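Local coordinates for protein beta-galactosidase (Streptococcus pneumoniae, PDB 4CU9) that probably releases terminal galactose from glycans, the part modelled being its carbohydrate-binding module, which probably helps hold the enzyme on sugars, at residues A[36-41]-A[174-179]; A[43-48]-A[85-90]; A[15-20]-A[64-69]; A[21-26]-A[114-119]. One frame throughout, in Å; residues are numbered along the deposited sequence. Where two conformers were deposited one is given.

Interaction 1: residues A[36-41]-A[174-179]; sequences DYLNDG and VAMIEM. With CA (calcium ion), chain C.
Leu38 lays its CD2 methyl against CB of Met176 at 3.6 Å, and with Trp49 and Ala64 also touching the leucine this is the buried, apolar flank of a calcium site. The Leu38 backbone faces the strand as well: Met179 N donates to Leu38 O at 2.8 Å. Next to that bond, Glu178 bends at chi2 (78°), which brings its CD to 3.1 Å from Leu38 O. The two carboxylate oxygens then divide the work. OE1 of Glu178 binds the calcium ion at 2.2 Å, while its OE2 accepts Gly41 N at 2.9 Å from the syn side, 28° out of the carboxylate plane. Asp40 meets the ion through OD1 at 2.4 Å, its carboxylate nearly coplanar with that of Glu178, and its OD2 goes to Arg47 in a salt bridge. Tyr37 O, Ile177 O, a water and Asp42 O complete the shell. Ile177 and Glu178 form a classic beta bulge facing His85, and both give an oxygen to the ion. Tyr37 O and Ile177 O lie only 3.0 Å apart; oxygens this close would probably repel without the cation, so calcium plausibly pins the loop to the strand.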
# COMPACT_ATOMS: atom_id res chain seq x y z
N ASP A 36 6.59 -2.22 6.60
CA ASP A 36 6.00 -3.12 7.58
C ASP A 36 5.16 -2.37 8.60
O ASP A 36 4.37 -2.99 9.27
CB ASP A 36 7.11 -3.95 8.25
CG ASP A 36 7.63 -5.07 7.33
OD1 ASP A 36 6.81 -5.88 6.82
OD2 ASP A 36 8.86 -5.18 7.12
N TYR A 37 5.30 -1.05 8.71
CA TYR A 37 4.44 -0.28 9.60
C TYR A 37 3.02 -0.14 9.06
O TYR A 37 2.13 0.25 9.81
CB TYR A 37 5.01 1.12 9.86
CG TYR A 37 6.32 1.16 10.60
CD1 TYR A 37 6.64 0.17 11.51
CD2 TYR A 37 7.23 2.19 10.41
CE1 TYR A 37 7.85 0.17 12.20
CE2 TYR A 37 8.43 2.23 11.12
CZ TYR A 37 8.73 1.21 12.01
OH TYR A 37 9.93 1.16 12.74
N LEU A 38 2.79 -0.51 7.79
CA LEU A 38 1.47 -0.46 7.19
C LEU A 38 0.45 -1.43 7.79
O LEU A 38 -0.74 -1.12 7.79
CB LEU A 38 1.51 -0.78 5.70
CG LEU A 38 2.04 0.28 4.74
CD1 LEU A 38 1.92 -0.25 3.33
CD2 LEU A 38 1.26 1.56 4.87
N ASN A 39 0.90 -2.58 8.25
CA ASN A 39 -0.04 -3.56 8.83
C ASN A 39 0.32 -4.09 10.18
O ASN A 39 0.08 -5.26 10.47
CB ASN A 39 -0.29 -4.71 7.84
CG ASN A 39 0.94 -5.57 7.63
OD1 ASN A 39 2.05 -5.11 7.82
ND2 ASN A 39 0.74 -6.83 7.23
N ASP A 40 0.85 -3.24 11.04
CA ASP A 40 1.27 -3.67 12.38
C ASP A 40 0.22 -3.38 13.45
O ASP A 40 0.46 -3.56 14.63
CB ASP A 40 2.62 -3.04 12.74
CG ASP A 40 2.56 -1.55 12.85
OD1 ASP A 40 1.52 -0.90 12.60
OD2 ASP A 40 3.58 -0.99 13.19
N GLY A 41 -0.94 -2.88 13.05
CA GLY A 41 -1.96 -2.52 14.03
C GLY A 41 -1.73 -1.21 14.76
O GLY A 41 -2.63 -0.75 15.46
N VAL A 174 3.92 10.05 -0.73
CA VAL A 174 2.73 9.65 0.02
C VAL A 174 3.19 9.07 1.34
O VAL A 174 4.25 8.40 1.42
CB VAL A 174 1.87 8.62 -0.78
CG1 VAL A 174 0.60 8.17 -0.01
CG2 VAL A 174 1.50 9.19 -2.13
N ALA A 175 2.40 9.29 2.39
CA ALA A 175 2.68 8.74 3.70
C ALA A 175 1.47 8.06 4.33
O ALA A 175 0.33 8.56 4.22
CB ALA A 175 3.22 9.81 4.64
N MET A 176 1.69 6.89 4.91
CA MET A 176 0.63 6.12 5.53
C MET A 176 1.05 5.49 6.82
O MET A 176 2.20 5.01 6.97
CB MET A 176 0.10 4.97 4.63
CG MET A 176 -0.36 5.36 3.26
SD MET A 176 -1.16 4.01 2.34
CE MET A 176 -2.69 3.82 3.20
N ILE A 177 0.09 5.45 7.73
CA ILE A 177 0.30 4.84 9.04
C ILE A 177 -0.27 3.43 9.12
O ILE A 177 0.22 2.62 9.88
CB ILE A 177 -0.30 5.75 10.12
CG1 ILE A 177 0.56 7.01 10.24
CG2 ILE A 177 -0.41 5.06 11.48
CD1 ILE A 177 -0.20 8.17 10.87
N GLU A 178 -1.35 3.18 8.38
CA GLU A 178 -1.96 1.87 8.37
C GLU A 178 -2.75 1.65 7.09
O GLU A 178 -3.34 2.57 6.53
CB GLU A 178 -2.84 1.65 9.61
CG GLU A 178 -3.21 0.19 9.87
CD GLU A 178 -2.10 -0.65 10.50
OE1 GLU A 178 -1.01 -0.11 10.85
OE2 GLU A 178 -2.33 -1.87 10.68
N MET A 179 -2.73 0.40 6.64
CA MET A 179 -3.54 -0.01 5.49
C MET A 179 -4.04 -1.40 5.84
O MET A 179 -3.24 -2.27 6.15
CB MET A 179 -2.68 -0.06 4.24
CG MET A 179 -3.33 -0.69 3.05
SD MET A 179 -2.26 -0.81 1.62
CE MET A 179 -1.78 0.86 1.25
CA CA C . 0.81 1.04 11.45
O HOH W 1 2.35 2.48 12.41

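Interaction 2: residues A[43-48]-A[85-90]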
# COMPACT_ATOMS: atom_id res chain seq x y z
N HIS A 43 -1.00 2.81 15.24
CA HIS A 43 -1.39 4.05 14.59
C HIS A 43 -0.57 5.24 15.09
O HIS A 43 -1.04 6.35 15.04
CB HIS A 43 -2.90 4.28 14.73
CG HIS A 43 -3.72 3.27 13.98
ND1 HIS A 43 -4.26 3.51 12.73
CD2 HIS A 43 -4.07 2.00 14.30
CE1 HIS A 43 -4.91 2.43 12.31
NE2 HIS A 43 -4.81 1.50 13.24
N SER A 44 0.68 5.01 15.49
CA SER A 44 1.57 6.08 15.88
C SER A 44 2.03 6.84 14.64
O SER A 44 2.47 6.23 13.66
CB SER A 44 2.82 5.52 16.59
OG SER A 44 2.48 4.62 17.62
N GLU A 45 2.00 8.17 14.70
CA GLU A 45 2.48 9.03 13.63
C GLU A 45 3.95 8.85 13.32
O GLU A 45 4.39 9.14 12.19
CB GLU A 45 2.17 10.52 13.94
CG GLU A 45 0.68 10.75 14.10
CD GLU A 45 0.27 12.21 14.14
OE1 GLU A 45 1.14 13.11 14.14
OE2 GLU A 45 -0.95 12.45 14.18
N ASN A 46 4.70 8.35 14.29
CA ASN A 46 6.14 8.16 14.13
C ASN A 46 6.54 6.80 13.56
O ASN A 46 7.73 6.54 13.39
CB ASN A 46 6.83 8.41 15.46
CG ASN A 46 6.84 9.88 15.84
OD1 ASN A 46 6.39 10.26 16.91
ND2 ASN A 46 7.33 10.72 14.93
N ARG A 47 5.55 5.96 13.25
CA ARG A 47 5.79 4.70 12.57
C ARG A 47 4.99 4.70 11.27
O ARG A 47 3.85 4.25 11.23
CB ARG A 47 5.38 3.53 13.44
CG ARG A 47 6.23 3.35 14.70
CD ARG A 47 5.61 2.35 15.65
NE ARG A 47 5.41 1.00 15.06
CZ ARG A 47 6.32 0.01 15.09
NH1 ARG A 47 7.50 0.19 15.68
NH2 ARG A 47 6.04 -1.17 14.55
N ARG A 48 5.58 5.21 10.21
CA ARG A 48 4.87 5.32 8.95
C ARG A 48 5.66 4.73 7.79
O ARG A 48 6.88 4.55 7.88
CB ARG A 48 4.54 6.78 8.67
CG ARG A 48 5.79 7.63 8.59
CD ARG A 48 5.51 9.05 8.96
NE ARG A 48 6.75 9.82 8.83
CZ ARG A 48 7.36 10.46 9.83
NH1 ARG A 48 6.87 10.46 11.05
NH2 ARG A 48 8.47 11.12 9.58
N HIS A 85 -5.10 4.91 6.70
CA HIS A 85 -4.69 5.99 7.62
C HIS A 85 -3.48 6.70 7.02
O HIS A 85 -2.38 6.14 7.00
CB HIS A 85 -4.30 5.40 8.97
CG HIS A 85 -4.24 6.39 10.09
ND1 HIS A 85 -4.29 7.75 9.91
CD2 HIS A 85 -4.14 6.20 11.43
CE1 HIS A 85 -4.24 8.36 11.09
NE2 HIS A 85 -4.16 7.44 12.03
N PHE A 86 -3.69 7.91 6.53
CA PHE A 86 -2.63 8.69 5.92
C PHE A 86 -1.97 9.62 6.92
O PHE A 86 -2.57 10.00 7.93
CB PHE A 86 -3.17 9.50 4.74
CG PHE A 86 -3.64 8.63 3.61
CD1 PHE A 86 -2.72 8.02 2.78
CD2 PHE A 86 -4.98 8.46 3.33
CE1 PHE A 86 -3.12 7.21 1.75
CE2 PHE A 86 -5.39 7.69 2.29
CZ PHE A 86 -4.46 7.08 1.48
N PHE A 87 -0.74 10.02 6.58
CA PHE A 87 0.04 10.92 7.40
C PHE A 87 0.47 12.07 6.52
O PHE A 87 0.53 11.92 5.31
CB PHE A 87 1.28 10.20 7.91
CG PHE A 87 2.30 11.10 8.57
CD1 PHE A 87 2.17 11.44 9.90
CD2 PHE A 87 3.42 11.55 7.88
CE1 PHE A 87 3.12 12.23 10.53
CE2 PHE A 87 4.39 12.31 8.50
CZ PHE A 87 4.23 12.66 9.83
N ALA A 88 0.75 13.21 7.14
CA ALA A 88 1.34 14.33 6.40
C ALA A 88 2.35 15.07 7.25
O ALA A 88 2.21 15.14 8.46
CB ALA A 88 0.25 15.29 5.95
N ASP A 89 3.33 15.64 6.56
CA ASP A 89 4.32 16.53 7.15
C ASP A 89 4.87 17.38 6.01
O ASP A 89 4.19 17.52 4.97
CB ASP A 89 5.40 15.73 7.90
CG ASP A 89 6.28 14.88 7.00
OD1 ASP A 89 6.05 14.85 5.76
OD2 ASP A 89 7.23 14.26 7.55
N SER A 90 6.07 17.95 6.16
CA SER A 90 6.57 18.88 5.11
C SER A 90 6.74 18.21 3.76
O SER A 90 6.46 18.82 2.75
CB SER A 90 7.89 19.55 5.51
OG SER A 90 8.82 18.55 5.86
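His85 and His43 meet rim to rim at the start of segment 85-90: CD2 of His85 lies 3.0 Å from ND1 of His43, each at the edge of the other ring, with the planes 32° apart. Two residues on, Phe87 has the largest share of the contact. Its CG is anti to the backbone N (chi1 170°), leading toward Arg48, which spreads over one face of the ring, with CD 3.6 Å from the centroid in a CH-pi contact and NE of Arg48 3.4 Å from CE2 of Phe87. The guanidinium runs almost parallel to the ring, 4° off. NH1 of Arg48, just past the type I turn Ser44-Arg47, donates back to Glu45 O at 3.0 Å, which helps hold the group flat. Glu45 also sets CB 3.9 Å from CE1 of Phe87. Further along, OD2 of Asp89 lies 3.9 Å from NH2 of Arg48, a long salt bridge of charges alone; its OD1 is held by Thr92 and Gly91. At this surface the loop beside the calcium site uses His43, Glu45 and Arg48 to meet His85 and the residues just after it; His85 and Phe87 bond through their backbones to strand 173-182, and Phe87 touches strand 92-93.

Interaction 3: residues A[15-20]-A[64-69]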
# COMPACT_ATOMS: atom_id res chain seq x y z
N ASN A 15 4.84 -14.87 9.88
CA ASN A 15 4.10 -15.89 9.15
C ASN A 15 2.73 -15.39 8.67
O ASN A 15 2.01 -16.11 7.98
CB ASN A 15 4.02 -17.16 9.99
CG ASN A 15 5.33 -17.92 10.01
OD1 ASN A 15 5.72 -18.53 9.02
ND2 ASN A 15 6.01 -17.90 11.15
N SER A 16 2.41 -14.13 8.98
CA SER A 16 1.14 -13.51 8.63
C SER A 16 1.25 -12.54 7.42
O SER A 16 2.26 -12.54 6.72
CB SER A 16 0.61 -12.74 9.85
OG SER A 16 -0.73 -12.34 9.62
N ASN A 17 0.22 -11.72 7.20
CA ASN A 17 0.17 -10.85 6.02
C ASN A 17 1.41 -9.98 5.88
O ASN A 17 1.98 -9.48 6.87
CB ASN A 17 -1.04 -9.94 6.02
CG ASN A 17 -2.37 -10.67 6.05
OD1 ASN A 17 -2.52 -11.82 5.61
ND2 ASN A 17 -3.39 -9.94 6.48
N GLN A 18 1.82 -9.79 4.62
CA GLN A 18 3.04 -9.05 4.30
C GLN A 18 2.73 -7.78 3.52
O GLN A 18 2.18 -7.85 2.42
CB GLN A 18 3.98 -9.93 3.47
CG GLN A 18 5.27 -9.23 3.07
CD GLN A 18 6.10 -8.83 4.30
OE1 GLN A 18 6.55 -9.70 5.04
NE2 GLN A 18 6.24 -7.54 4.55
N ALA A 19 3.10 -6.63 4.10
CA ALA A 19 2.90 -5.37 3.44
C ALA A 19 3.98 -5.24 2.39
O ALA A 19 5.06 -5.82 2.51
CB ALA A 19 2.97 -4.22 4.43
N PHE A 20 3.65 -4.56 1.31
CA PHE A 20 4.62 -4.30 0.22
C PHE A 20 4.41 -2.94 -0.38
O PHE A 20 3.28 -2.38 -0.35
CB PHE A 20 4.60 -5.41 -0.85
CG PHE A 20 3.36 -5.40 -1.67
CD1 PHE A 20 2.24 -6.06 -1.23
CD2 PHE A 20 3.31 -4.64 -2.81
CE1 PHE A 20 1.07 -6.00 -2.00
CE2 PHE A 20 2.15 -4.57 -3.56
CZ PHE A 20 1.04 -5.24 -3.14
N ALA A 64 1.14 0.75 -2.81
CA ALA A 64 1.42 0.03 -1.57
C ALA A 64 0.26 -0.90 -1.31
O ALA A 64 -0.91 -0.62 -1.70
CB ALA A 64 1.68 0.99 -0.43
N GLY A 65 0.57 -2.08 -0.78
CA GLY A 65 -0.43 -3.09 -0.58
C GLY A 65 -0.14 -4.16 0.45
O GLY A 65 0.85 -4.08 1.21
N VAL A 66 -0.99 -5.17 0.47
CA VAL A 66 -0.84 -6.33 1.35
C VAL A 66 -0.99 -7.62 0.58
O VAL A 66 -1.92 -7.80 -0.21
CB VAL A 66 -1.83 -6.31 2.54
CG1 VAL A 66 -1.66 -7.52 3.45
CG2 VAL A 66 -1.74 -5.00 3.35
N ILE A 67 -0.03 -8.50 0.78
CA ILE A 67 -0.12 -9.92 0.43
C ILE A 67 -0.68 -10.72 1.63
O ILE A 67 -0.11 -10.72 2.71
CB ILE A 67 1.27 -10.49 0.12
CG1 ILE A 67 1.89 -9.76 -1.06
CG2 ILE A 67 1.17 -11.98 -0.20
CD1 ILE A 67 3.40 -9.87 -1.13
N PHE A 68 -1.76 -11.44 1.39
CA PHE A 68 -2.41 -12.24 2.39
C PHE A 68 -1.66 -13.55 2.61
O PHE A 68 -1.42 -14.29 1.67
CB PHE A 68 -3.87 -12.51 1.99
CG PHE A 68 -4.64 -11.27 1.70
CD1 PHE A 68 -4.56 -10.18 2.56
CD2 PHE A 68 -5.43 -11.16 0.56
CE1 PHE A 68 -5.24 -9.01 2.28
CE2 PHE A 68 -6.13 -10.00 0.30
CZ PHE A 68 -6.01 -8.92 1.14
N ARG A 69 -1.29 -13.80 3.86
CA ARG A 69 -0.56 -15.01 4.26
C ARG A 69 -1.08 -15.52 5.59
O ARG A 69 -1.56 -14.76 6.42
CB ARG A 69 0.92 -14.73 4.40
CG ARG A 69 1.54 -14.20 3.12
CD ARG A 69 2.90 -13.60 3.36
NE ARG A 69 3.93 -14.61 3.49
CZ ARG A 69 4.47 -15.02 4.64
NH1 ARG A 69 4.06 -14.56 5.81
NH2 ARG A 69 5.44 -15.93 4.62
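Phe20 holds CG between its backbone N and carbonyl carbon (chi1 70°), a torsion from which the ring folds across onto Gly65 of the partner strand; at the far end of the contact, the Arg69 chain bends at chi3 (79°), turning NE, and its NH1 ends at Ser16 O. Over one face of the Phe20 ring lies CA of Gly65, 3.9 Å from the centroid and offset toward the rim, a CH-pi contact. The glycine, having no side chain, leaves the ring room to come this near. Ile67 adds CG1 beside CD1 of Phe20 at 3.7 Å, and Phe126 meets the same ring from outside the two strands.

Between the ends, the short edge strand 18-21 pairs antiparallel with 61-70, joining the N terminus to the beta-sheet of this galactose-binding-like fold. Gln18 with Ile67 and Phe20 with Gly65 are hydrogen-bonded pairs, with Ile67 N to Gln18 O at 2.8 Å as one of the four bonds; Ala19 with Val66 is the non-hydrogen-bonded pair between them, its side chains on the face away from Phe20. Just before the strand, OD1 of Asn17 takes Arg69 N at 2.9 Å, in the amide plane and on a lone pair, and also receives Arg77. On the Gln18 face, CD of Arg69 packs on CB of Gln18 at 3.8 Å, and NH1 of Arg69 donates to Ser16 O at 2.9 Å, the oxygen lying near the guanidinium plane. Glu14 O is a second acceptor for that NH1. Thus backbone carbonyls probably soften the arginine's charge, and the Asn17 side chain stands in for a backbone acceptor in the loop leading into the strand.

Interaction 4: residues A[21-26]-A[114-119]. With EDO (1,2-ethanediol), chain D.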
# COMPACT_ATOMS: atom_id res chain seq x y z
N ALA A 21 5.47 -2.45 -1.04
CA ALA A 21 5.40 -1.22 -1.80
C ALA A 21 6.32 -1.17 -3.02
O ALA A 21 7.36 -1.82 -3.05
CB ALA A 21 5.64 -0.01 -0.91
N SER A 22 5.88 -0.44 -4.03
CA SER A 22 6.72 -0.19 -5.21
C SER A 22 8.02 0.55 -4.84
O SER A 22 9.07 0.29 -5.47
CB SER A 22 5.94 0.57 -6.28
OG SER A 22 5.49 1.84 -5.86
N ALA A 23 7.92 1.50 -3.91
CA ALA A 23 9.08 2.23 -3.39
C ALA A 23 8.89 2.63 -1.94
O ALA A 23 7.77 2.84 -1.51
CB ALA A 23 9.33 3.49 -4.19
N THR A 24 9.99 2.76 -1.18
CA THR A 24 9.89 3.13 0.21
C THR A 24 11.17 3.90 0.58
O THR A 24 12.25 3.56 0.09
CB THR A 24 9.77 1.89 1.14
OG1 THR A 24 8.58 1.15 0.87
CG2 THR A 24 9.81 2.24 2.60
N ASN A 25 11.02 4.90 1.43
CA ASN A 25 12.16 5.65 2.00
C ASN A 25 12.77 4.86 3.17
O ASN A 25 12.68 5.26 4.34
CB ASN A 25 11.68 7.02 2.43
CG ASN A 25 12.75 7.84 3.10
OD1 ASN A 25 13.89 7.90 2.63
ND2 ASN A 25 12.39 8.50 4.17
N ASP A 26 13.35 3.72 2.87
CA ASP A 26 14.00 2.89 3.89
C ASP A 26 15.44 2.52 3.52
O ASP A 26 15.99 1.58 4.07
CB ASP A 26 13.19 1.60 4.18
CG ASP A 26 13.07 0.70 2.96
OD1 ASP A 26 13.67 1.02 1.89
OD2 ASP A 26 12.41 -0.34 3.10
N TYR A 114 10.59 -6.36 -0.87
CA TYR A 114 9.15 -6.13 -0.84
C TYR A 114 8.80 -4.65 -0.58
O TYR A 114 7.70 -4.25 -0.89
CB TYR A 114 8.46 -7.07 0.15
CG TYR A 114 8.94 -6.97 1.57
CD1 TYR A 114 8.48 -5.95 2.40
CD2 TYR A 114 9.84 -7.90 2.10
CE1 TYR A 114 8.87 -5.85 3.71
CE2 TYR A 114 10.22 -7.82 3.43
CZ TYR A 114 9.75 -6.78 4.22
OH TYR A 114 10.12 -6.67 5.54
N SER A 115 9.73 -3.86 -0.09
CA SER A 115 9.49 -2.40 0.11
C SER A 115 9.91 -1.55 -1.08
O SER A 115 9.61 -0.35 -1.13
CB SER A 115 10.24 -1.91 1.33
OG SER A 115 11.62 -1.79 1.04
N ASN A 116 10.60 -2.15 -2.04
CA ASN A 116 11.14 -1.42 -3.16
C ASN A 116 11.19 -2.31 -4.40
O ASN A 116 12.22 -2.41 -5.07
CB ASN A 116 12.53 -0.89 -2.82
CG ASN A 116 12.48 0.42 -2.11
OD1 ASN A 116 12.13 1.42 -2.69
ND2 ASN A 116 12.84 0.43 -0.82
N TYR A 117 10.04 -2.90 -4.74
CA TYR A 117 10.05 -3.86 -5.83
C TYR A 117 10.34 -3.21 -7.15
O TYR A 117 10.92 -3.86 -8.02
CB TYR A 117 8.81 -4.74 -5.88
CG TYR A 117 7.52 -4.10 -6.28
CD1 TYR A 117 7.30 -3.64 -7.59
CD2 TYR A 117 6.51 -3.96 -5.35
CE1 TYR A 117 6.08 -3.06 -7.96
CE2 TYR A 117 5.31 -3.38 -5.71
CZ TYR A 117 5.09 -2.94 -7.01
OH TYR A 117 3.89 -2.36 -7.34
N GLN A 118 9.98 -1.93 -7.32
CA GLN A 118 10.16 -1.33 -8.65
C GLN A 118 11.62 -1.20 -9.04
O GLN A 118 11.99 -1.57 -10.16
CB GLN A 118 9.46 0.01 -8.78
CG GLN A 118 9.30 0.39 -10.23
CD GLN A 118 8.15 1.33 -10.44
OE1 GLN A 118 8.19 2.47 -10.00
NE2 GLN A 118 7.12 0.86 -11.09
N ALA A 119 12.43 -0.71 -8.11
CA ALA A 119 13.87 -0.46 -8.32
C ALA A 119 14.69 -1.73 -8.16
O ALA A 119 15.66 -1.96 -8.88
CB ALA A 119 14.37 0.57 -7.34
C1 EDO D . 3.85 -1.05 -10.86
O1 EDO D . 3.61 -0.89 -9.45
C2 EDO D . 2.81 -1.89 -11.62
O2 EDO D . 1.63 -1.12 -11.84
O HOH W 2 11.54 0.99 -5.90
O HOH W 3 6.98 3.57 -7.08
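Ser22, Ser115 and Asn116 have the most surface buried here, and each grips the opposite segment in its own way. CA of Ser22 makes a CH-pi contact over one face of the Tyr117 ring, 3.6 Å from the centroid, while CB of Ser22 touches CZ of Tyr117 at 3.7 Å. Ser22 O accepts Gln118 N at 3.0 Å on a lone pair and also takes a hydrogen bond from a water that accepts from Ala119 N, so it serves the first turn of helix 117-120. The serine OG is bound to Ser63.

Ser115 works from both ends. Its backbone O accepts the hydroxyl of Thr24, OG1 to O 2.7 Å, on an in-plane lone pair, and its own OG donates to the syn lone pair of Asp26 OD2 at 2.6 Å. Asn116 stands at the N-cap position, but with CG anti to the carbonyl carbon (chi1 -85°) its amide reaches Thr24 instead: OD1 accepts Thr24 N at 2.9 Å, the donor 48° above the carbonyl plane, and ND2 returns a weak bond to Thr24 O at 3.3 Å.

Tyr117 OH hydrogen-bonds to O1 of a 1,2-ethanediol, probably from the crystallisation liquor, at 2.6 Å. The loop leaving strand 18-21 packs here against the N-terminal end of helix 117-120; Tyr117 reaches Phe20 of that strand and Ser63 of strand 61-70, Ala21 rests on Ala64 and Trp49, and Trp49 donates to Thr24 OG1.

From the N terminus, interaction 3 pairs the first strand with strand 61-70, closing a loop of 43 residues. Interaction 4 follows at once, tying 21-26 to the short helix and closing a longer loop that crosses the first. Interaction 1 then reaches furthest, from 36-41 to strand 173-182, with 132 residues between, and crosses both. Interaction 2 closes the shortest loop, 36 residues, nested within those of interactions 1 and 4 but crossing that of interaction 3. Asp36, in interaction 1, joins three of them, bonding to Gln18 of interaction 3 and Tyr114 of interaction 4. Together the contacts bind the long 22-48 connection to the sheet and to the helix.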